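Local coordinates for protein putative acetyltransferase Sthe_0691 (Sphaerobacter thermophilus, PDB 3SHP) that is probably an acetyltransferase of the GNAT type, which would transfer an acetyl group from acetyl-coenzyme A to an acceptor substrate, at residues Ala18-Glu21 with Asp22-His25. Sequence-based numbering, arbitrary orientation.
Sequences AMVE and DDKH
Asp23 reaches back from the first turn of helix 21-26 to the backbone of Val20, the N-cap residue of that helix. Val20 N donates to Asp23 OD2 at 3.0 Å, nearly straight at 172°. The donor comes from above the carboxylate plane, 42° out of it. With CG anti to its carbonyl carbon (chi1 -57°), Asp23 turns the carboxylate toward the preceding loop, where Val20 CG2 lies 3.5 Å from Asp23 OD2. Arg17 forms a salt bridge with the same oxygen. This is one half of a capping box, the N3 side chain accepting from the N-cap N-H; the valine at the N-cap has no polar group to return it. It sits where the chain leaves strand 14-18 and enters helix 21-26, beside a mixed sheet consistent with a GNAT fold. With an alanine here, Val20 N is likely to lose this acceptor and Arg17 the carboxylate it pairs with. Selenomethionine Met19 runs extended along the opposite direction to Asp23, its CG 3.6 Å from Asp23 CB, and ends with CE 3.8 Å from Lys24 CG. Lys24, bent at chi3, sends NZ to Asp96 of the second subunit. The Glu21 carboxylate forms a salt bridge with Arg66 of the second subunit.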
loop_
_atom_site.group_PDB
_atom_site.type_symbol
_atom_site.label_atom_id
_atom_site.label_comp_id
_atom_site.label_asym_id
_atom_site.label_seq_id
_atom_site.Cartn_x
_atom_site.Cartn_y
_atom_site.Cartn_z
ATOM N N ALA A 18 34.359 5.343 6.433
ATOM C CA ALA A 18 33.464 4.195 6.358
ATOM C C ALA A 18 32.221 4.444 7.207
ATOM O O ALA A 18 32.321 4.857 8.365
ATOM C CB ALA A 18 34.195 2.904 6.800
HETATM N N MSE A 19 31.052 4.271 6.609
HETATM C CA MSE A 19 29.798 4.330 7.361
HETATM C C MSE A 19 29.735 3.095 8.255
HETATM O O MSE A 19 30.072 1.987 7.823
HETATM C CB MSE A 19 28.601 4.364 6.413
HETATM C CG MSE A 19 27.278 4.558 7.119
HETATM SE SE MSE A 19 26.015 5.244 5.857
HETATM C CE MSE A 19 24.588 5.906 6.999
ATOM N N VAL A 20 29.341 3.303 9.507
ATOM C CA VAL A 20 29.229 2.234 10.487
ATOM C C VAL A 20 27.767 2.091 10.936
ATOM O O VAL A 20 26.944 2.961 10.664
ATOM C CB VAL A 20 30.171 2.475 11.696
ATOM C CG1 VAL A 20 31.633 2.377 11.258
ATOM C CG2 VAL A 20 29.879 3.832 12.387
ATOM N N GLU A 21 27.451 0.972 11.580
ATOM C CA GLU A 21 26.073 0.625 11.996
ATOM C C GLU A 21 25.354 1.748 12.775
ATOM O O GLU A 21 24.155 1.988 12.578
ATOM C CB GLU A 21 26.085 -0.664 12.813
ATOM C CG GLU A 21 26.624 -1.818 12.011
ATOM C CD GLU A 21 26.691 -3.122 12.775
ATOM O OE1 GLU A 21 26.855 -3.105 14.014
ATOM O OE2 GLU A 21 26.616 -4.182 12.109
ATOM N N ASP A 22 26.109 2.409 13.643
ATOM C CA ASP A 22 25.681 3.584 14.380
ATOM C C ASP A 22 25.121 4.692 13.458
ATOM O O ASP A 22 24.027 5.219 13.692
ATOM C CB ASP A 22 26.881 4.130 15.139
ATOM C CG ASP A 22 26.498 4.790 16.407
ATOM O OD1 ASP A 22 26.030 4.050 17.321
ATOM O OD2 ASP A 22 26.682 6.037 16.502
ATOM N N ASP A 23 25.863 5.029 12.409
ATOM C CA ASP A 23 25.363 5.977 11.414
ATOM C C ASP A 23 24.007 5.574 10.823
ATOM O O ASP A 23 23.074 6.390 10.754
ATOM C CB ASP A 23 26.362 6.130 10.274
ATOM C CG ASP A 23 27.745 6.572 10.752
ATOM O OD1 ASP A 23 27.843 7.314 11.759
ATOM O OD2 ASP A 23 28.732 6.196 10.099
ATOM N N LYS A 24 23.927 4.316 10.380
ATOM C CA LYS A 24 22.749 3.796 9.710
ATOM C C LYS A 24 21.538 3.872 10.619
ATOM O O LYS A 24 20.446 4.262 10.182
ATOM C CB LYS A 24 22.996 2.360 9.193
ATOM C CG LYS A 24 24.104 2.328 8.123
ATOM C CD LYS A 24 24.171 1.052 7.338
ATOM C CE LYS A 24 25.064 0.025 7.963
ATOM N NZ LYS A 24 25.105 -1.189 7.069
ATOM N N HIS A 25 21.748 3.535 11.888
ATOM C CA HIS A 25 20.674 3.547 12.846
ATOM C C HIS A 25 20.152 4.982 13.043
ATOM O O HIS A 25 18.948 5.234 12.872
ATOM C CB HIS A 25 21.100 2.907 14.175
ATOM C CG HIS A 25 20.027 2.922 15.217
ATOM N ND1 HIS A 25 19.052 1.950 15.296
ATOM C CD2 HIS A 25 19.769 3.798 16.220
ATOM C CE1 HIS A 25 18.245 2.220 16.308
ATOM N NE2 HIS A 25 18.655 3.340 16.880
HETATM O O HOH W 1 28.290 0.061 6.848
#